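Local coordinates for VlsE1 (Borreliella burgdorferi, PDB 1L8W), which is a variable surface lipoprotein antigen of the Lyme disease spirochaete, whose antigenic switching probably lets the bacterium evade the host immune response, at residues A[122-127]-A[164-169]; A[224-229]-A[269-274]. All coordinates share one frame; numbering follows the deposited sequence.

Interaction 1: A[122-127]-A[164-169]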
loop_
_atom_site.group_PDB
_atom_site.type_symbol
_atom_site.label_atom_id
_atom_site.label_comp_id
_atom_site.label_asym_id
_atom_site.label_seq_id
_atom_site.Cartn_x
_atom_site.Cartn_y
_atom_site.Cartn_z
ATOM N N VAL A 122 -16.843 -2.557 -4.869
ATOM C CA VAL A 122 -17.209 -2.795 -3.477
ATOM C C VAL A 122 -16.628 -4.115 -2.983
ATOM O O VAL A 122 -16.039 -4.172 -1.902
ATOM C CB VAL A 122 -18.741 -2.802 -3.295
ATOM C CG1 VAL A 122 -19.098 -3.150 -1.855
ATOM C CG2 VAL A 122 -19.305 -1.433 -3.670
ATOM N N LYS A 123 -16.790 -5.169 -3.774
ATOM C CA LYS A 123 -16.255 -6.478 -3.413
ATOM C C LYS A 123 -14.734 -6.419 -3.302
ATOM O O LYS A 123 -14.141 -7.054 -2.428
ATOM C CB LYS A 123 -16.648 -7.523 -4.458
ATOM C CG LYS A 123 -18.013 -8.186 -4.227
ATOM C CD LYS A 123 -19.186 -7.200 -4.296
ATOM C CE LYS A 123 -20.507 -7.884 -3.926
ATOM N NZ LYS A 123 -21.692 -6.980 -4.059
ATOM N N ALA A 124 -14.109 -5.647 -4.188
ATOM C CA ALA A 124 -12.660 -5.504 -4.187
ATOM C C ALA A 124 -12.159 -4.734 -2.963
ATOM O O ALA A 124 -11.187 -5.149 -2.323
ATOM C CB ALA A 124 -12.197 -4.810 -5.475
ATOM N N VAL A 125 -12.814 -3.621 -2.624
ATOM C CA VAL A 125 -12.370 -2.853 -1.466
ATOM C C VAL A 125 -12.627 -3.634 -0.185
ATOM O O VAL A 125 -11.853 -3.535 0.764
ATOM C CB VAL A 125 -13.061 -1.449 -1.358
ATOM C CG1 VAL A 125 -12.996 -0.717 -2.708
ATOM C CG2 VAL A 125 -14.484 -1.587 -0.855
ATOM N N LYS A 126 -13.700 -4.423 -0.156
ATOM C CA LYS A 126 -14.013 -5.211 1.038
ATOM C C LYS A 126 -12.962 -6.297 1.273
ATOM O O LYS A 126 -12.711 -6.705 2.419
ATOM C CB LYS A 126 -15.413 -5.818 0.937
ATOM C CG LYS A 126 -16.539 -4.786 1.079
ATOM C CD LYS A 126 -17.906 -5.470 1.089
ATOM C CE LYS A 126 -19.055 -4.473 1.228
ATOM N NZ LYS A 126 -18.979 -3.680 2.482
ATOM N N THR A 127 -12.342 -6.761 0.191
ATOM C CA THR A 127 -11.278 -7.743 0.330
ATOM C C THR A 127 -10.144 -6.988 1.045
ATOM O O THR A 127 -9.596 -7.467 2.037
ATOM C CB THR A 127 -10.774 -8.253 -1.040
ATOM O OG1 THR A 127 -11.850 -8.876 -1.756
ATOM C CG2 THR A 127 -9.660 -9.269 -0.847
ATOM N N LYS A 164 -5.178 -5.283 -6.022
ATOM C CA LYS A 164 -5.157 -5.783 -7.392
ATOM C C LYS A 164 -6.588 -5.850 -7.934
ATOM O O LYS A 164 -6.852 -5.441 -9.069
ATOM C CB LYS A 164 -4.517 -7.174 -7.466
ATOM C CG LYS A 164 -4.530 -7.765 -8.885
ATOM C CD LYS A 164 -3.628 -8.985 -9.014
ATOM C CE LYS A 164 -4.316 -10.255 -8.556
ATOM N NZ LYS A 164 -5.324 -10.745 -9.542
ATOM N N GLU A 165 -7.511 -6.361 -7.121
ATOM C CA GLU A 165 -8.914 -6.464 -7.525
ATOM C C GLU A 165 -9.509 -5.086 -7.792
ATOM O O GLU A 165 -10.276 -4.895 -8.740
ATOM C CB GLU A 165 -9.725 -7.187 -6.443
ATOM C CG GLU A 165 -9.740 -8.717 -6.588
ATOM C CD GLU A 165 -10.059 -9.447 -5.289
ATOM O OE1 GLU A 165 -10.893 -8.955 -4.500
ATOM O OE2 GLU A 165 -9.480 -10.535 -5.066
ATOM N N ILE A 166 -9.153 -4.118 -6.957
ATOM C CA ILE A 166 -9.668 -2.769 -7.132
ATOM C C ILE A 166 -9.203 -2.202 -8.470
ATOM O O ILE A 166 -10.003 -1.710 -9.261
ATOM C CB ILE A 166 -9.179 -1.842 -6.011
ATOM C CG1 ILE A 166 -9.928 -2.154 -4.708
ATOM C CG2 ILE A 166 -9.368 -0.394 -6.427
ATOM C CD1 ILE A 166 -9.422 -1.367 -3.502
ATOM N N VAL A 167 -7.898 -2.297 -8.708
ATOM C CA VAL A 167 -7.287 -1.793 -9.930
ATOM C C VAL A 167 -7.826 -2.471 -11.188
ATOM O O VAL A 167 -8.027 -1.814 -12.203
ATOM C CB VAL A 167 -5.743 -1.951 -9.875
ATOM C CG1 VAL A 167 -5.108 -1.401 -11.160
ATOM C CG2 VAL A 167 -5.192 -1.215 -8.644
ATOM N N GLU A 168 -8.063 -3.779 -11.125
ATOM C CA GLU A 168 -8.588 -4.494 -12.287
ATOM C C GLU A 168 -10.051 -4.118 -12.528
ATOM O O GLU A 168 -10.464 -3.890 -13.667
ATOM C CB GLU A 168 -8.461 -6.011 -12.099
ATOM C CG GLU A 168 -7.055 -6.463 -11.730
ATOM C CD GLU A 168 -6.828 -7.960 -11.900
ATOM O OE1 GLU A 168 -7.709 -8.758 -11.509
ATOM O OE2 GLU A 168 -5.749 -8.334 -12.414
ATOM N N ALA A 169 -10.831 -4.047 -11.451
ATOM C CA ALA A 169 -12.243 -3.690 -11.554
ATOM C C ALA A 169 -12.398 -2.373 -12.305
ATOM O O ALA A 169 -13.364 -2.181 -13.047
ATOM C CB ALA A 169 -12.854 -3.569 -10.166
#

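Interaction 2: A[224-229]-A[269-274]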
loop_
_atom_site.group_PDB
_atom_site.type_symbol
_atom_site.label_atom_id
_atom_site.label_comp_id
_atom_site.label_asym_id
_atom_site.label_seq_id
_atom_site.Cartn_x
_atom_site.Cartn_y
_atom_site.Cartn_z
ATOM N N LEU A 224 1.374 1.893 -6.575
ATOM C CA LEU A 224 0.150 1.121 -6.741
ATOM C C LEU A 224 0.406 -0.015 -7.728
ATOM O O LEU A 224 0.073 -1.169 -7.464
ATOM C CB LEU A 224 -0.971 2.013 -7.285
ATOM C CG LEU A 224 -2.364 1.951 -6.642
ATOM C CD1 LEU A 224 -3.384 2.523 -7.617
ATOM C CD2 LEU A 224 -2.734 0.525 -6.288
ATOM N N SER A 225 1.006 0.323 -8.868
ATOM C CA SER A 225 1.311 -0.657 -9.904
ATOM C C SER A 225 2.238 -1.750 -9.370
ATOM O O SER A 225 2.030 -2.938 -9.628
ATOM C CB SER A 225 1.953 0.042 -11.111
ATOM O OG SER A 225 2.090 -0.846 -12.208
ATOM N N ALA A 226 3.262 -1.350 -8.624
ATOM C CA ALA A 226 4.197 -2.321 -8.060
ATOM C C ALA A 226 3.475 -3.320 -7.147
ATOM O O ALA A 226 3.855 -4.488 -7.075
ATOM C CB ALA A 226 5.308 -1.600 -7.280
ATOM N N ILE A 227 2.438 -2.865 -6.445
ATOM C CA ILE A 227 1.696 -3.762 -5.560
ATOM C C ILE A 227 0.796 -4.679 -6.384
ATOM O O ILE A 227 0.655 -5.862 -6.091
ATOM C CB ILE A 227 0.843 -2.976 -4.532
ATOM C CG1 ILE A 227 1.765 -2.216 -3.560
ATOM C CG2 ILE A 227 -0.058 -3.945 -3.761
ATOM C CD1 ILE A 227 1.040 -1.237 -2.619
ATOM N N VAL A 228 0.192 -4.127 -7.426
ATOM C CA VAL A 228 -0.671 -4.908 -8.301
ATOM C C VAL A 228 0.111 -6.074 -8.929
ATOM O O VAL A 228 -0.365 -7.213 -8.953
ATOM C CB VAL A 228 -1.243 -4.022 -9.415
ATOM C CG1 VAL A 228 -2.072 -4.852 -10.366
ATOM C CG2 VAL A 228 -2.087 -2.908 -8.808
ATOM N N THR A 229 1.312 -5.785 -9.429
ATOM C CA THR A 229 2.163 -6.799 -10.055
ATOM C C THR A 229 2.581 -7.831 -9.021
ATOM O O THR A 229 2.572 -9.034 -9.278
ATOM C CB THR A 229 3.446 -6.162 -10.649
ATOM O OG1 THR A 229 3.084 -5.159 -11.604
ATOM C CG2 THR A 229 4.313 -7.207 -11.334
ATOM N N ASP A 269 13.299 1.722 -6.591
ATOM C CA ASP A 269 12.475 2.607 -5.774
ATOM C C ASP A 269 10.981 2.327 -5.679
ATOM O O ASP A 269 10.388 2.520 -4.622
ATOM C CB ASP A 269 12.675 4.055 -6.224
ATOM C CG ASP A 269 14.091 4.547 -5.984
ATOM O OD1 ASP A 269 14.598 4.368 -4.855
ATOM O OD2 ASP A 269 14.690 5.118 -6.923
ATOM N N ASP A 270 10.356 1.898 -6.766
ATOM C CA ASP A 270 8.927 1.636 -6.702
ATOM C C ASP A 270 8.616 0.331 -5.955
ATOM O O ASP A 270 7.558 0.212 -5.333
ATOM C CB ASP A 270 8.316 1.654 -8.109
ATOM C CG ASP A 270 8.996 0.694 -9.060
ATOM O OD1 ASP A 270 10.100 0.201 -8.730
ATOM O OD2 ASP A 270 8.420 0.444 -10.147
ATOM N N GLN A 271 9.553 -0.619 -5.992
ATOM C CA GLN A 271 9.418 -1.904 -5.303
ATOM C C GLN A 271 9.660 -1.714 -3.806
ATOM O O GLN A 271 8.954 -2.275 -2.959
ATOM C CB GLN A 271 10.435 -2.903 -5.841
ATOM C CG GLN A 271 10.370 -3.120 -7.347
ATOM C CD GLN A 271 9.019 -3.623 -7.799
ATOM O OE1 GLN A 271 8.485 -4.580 -7.242
ATOM N NE2 GLN A 271 8.461 -2.987 -8.819
ATOM N N ILE A 272 10.679 -0.926 -3.486
ATOM C CA ILE A 272 10.998 -0.632 -2.099
ATOM C C ILE A 272 9.823 0.132 -1.481
ATOM O O ILE A 272 9.337 -0.228 -0.412
ATOM C CB ILE A 272 12.263 0.226 -2.001
ATOM C CG1 ILE A 272 13.449 -0.568 -2.550
ATOM C CG2 ILE A 272 12.480 0.670 -0.569
ATOM C CD1 ILE A 272 14.734 0.209 -2.633
ATOM N N ALA A 273 9.379 1.182 -2.166
ATOM C CA ALA A 273 8.258 1.999 -1.703
ATOM C C ALA A 273 6.991 1.149 -1.512
ATOM O O ALA A 273 6.162 1.440 -0.638
ATOM C CB ALA A 273 7.994 3.125 -2.689
ATOM N N ALA A 274 6.854 0.100 -2.328
ATOM C CA ALA A 274 5.720 -0.817 -2.234
ATOM C C ALA A 274 5.852 -1.729 -1.013
ATOM O O ALA A 274 4.866 -1.996 -0.320
ATOM C CB ALA A 274 5.610 -1.666 -3.496
HETATM O O HOH W 1 6.035 -5.565 -8.190
#

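Interaction 1: A[122-127]-A[164-169]
Ala-124 and Ile-166 sit opposite each other where helix 106-131 packs against helix 153-170. The two short helical segments run antiparallel at 162°, and their axes come within 8.1 Å. A methyl group suits so close an approach: Ala-124 CB points at the other helix and lies 3.5 Å from Ile-166 N, resting on backbone as much as on side chain.

Glu-165 can be followed outward from this point. Its CB packs on Ala-124 CB at 3.6 Å, so the residue begins as an apolar partner. CG and CD carry the chain on in extended form (chi2 158°), away from the methyl and across to Thr-127, whose side chain it crosses at about a right angle. At the tip, Glu-165 OE1 lies 2.9 Å from Thr-127 OG1. Thr-127 OG1 also lies 3.0 Å from Lys-123 O of its own helix, so the one hydroxyl proton of Thr-127 is within reach of both oxygens.

On the other flank the contact is wholly apolar. Ile-166 sets CG1 against Ala-124 CB at 3.6 Å, and its CD1 reaches Val-125 CG1 at 3.7 Å, the two branched side chains again crossing at roughly a right angle. With CG1 anti to its own carbonyl carbon (chi1 -49°), Val-125 turns this methyl to the isoleucine. Branched aliphatic residues suit this buried side, since Val-125 also touches Val-69 and Ala-70 of helix 59-80, and Ile-166 meets Ile-316 and Ile-320 of helix 294-333.

The chemistry is therefore graded across the interface: aliphatic groups fill the buried flank, alanine sets the spacing, and a carboxylate and a hydroxyl meet at the margin, where Glu-165 and Thr-127 are both partly exposed.

Interaction 2: A[224-229]-A[269-274]
Ala-226 and Ala-274 meet where two helical segments cross steeply, at -77°, with their axes 8.5 Å apart at the closest point. This is a helix-helix crossing within the largely helical Borrelia lipoprotein fold, joining helix 220-230 to the first turns of helix 269-281.

Small side chains at the crossing let the backbones approach. Ala-226 points its CB at the other segment and brings it to 3.5 Å from the backbone Asp-270 O, while the methyl of Ala-274, one turn further along, packs with its CB on Ala-226 CB at 3.8 Å. The same Ala-274 CB is also met by Ile-227 CG1 at 3.9 Å. Isoleucine suits this buried place as a branched aliphatic residue: its CG1, anti to the carbonyl carbon (chi1 -66°), meets the methyl from beside the crossing, and its side chain also touches Ala-160 of helix 153-170. Pro-247, at the start of helix 247-252, lies against both Ala-274 and Gln-271, adding a further helix to the surroundings.

Gln-271 brings the polar element. Its CB leads away from the other segment, but the chain bends at chi2 (-59°), and the amide returns to the contact. Gln-271 NE2 then sits 3.8 Å from Ala-226 CB, a van der Waals contact of the amide nitrogen with the methyl. The glutamine amide thus covers a methyl with one end while its oxygen takes a hydrogen bond from water. No direct hydrogen bond joins the segments; instead a single water donates to both, with its oxygen 2.7 Å from Ala-226 O and 2.8 Å from Gln-271 OE1.

Both segments of interaction 1 precede those of interaction 2 in the sequence, and the centres of the two contacts lie about 17 Å apart. They share no helix, yet they touch: helix 153-170 from interaction 1 packs on helix 220-230 from interaction 2, with Val-167 CG2 3.5 Å from Val-228 CG2. Leu-224 adds to this seam, and the aliphatic part of Lys-164 runs up to the backbone of Val-228. Helices 106-131, 153-170, 220-230 and 269-281 are thus joined in succession through side-chain packing, with the long helix 294-333 against 153-170. Both contacts help build a single, predominantly helical body of this surface antigen, one antiparallel pairing and one steep crossing.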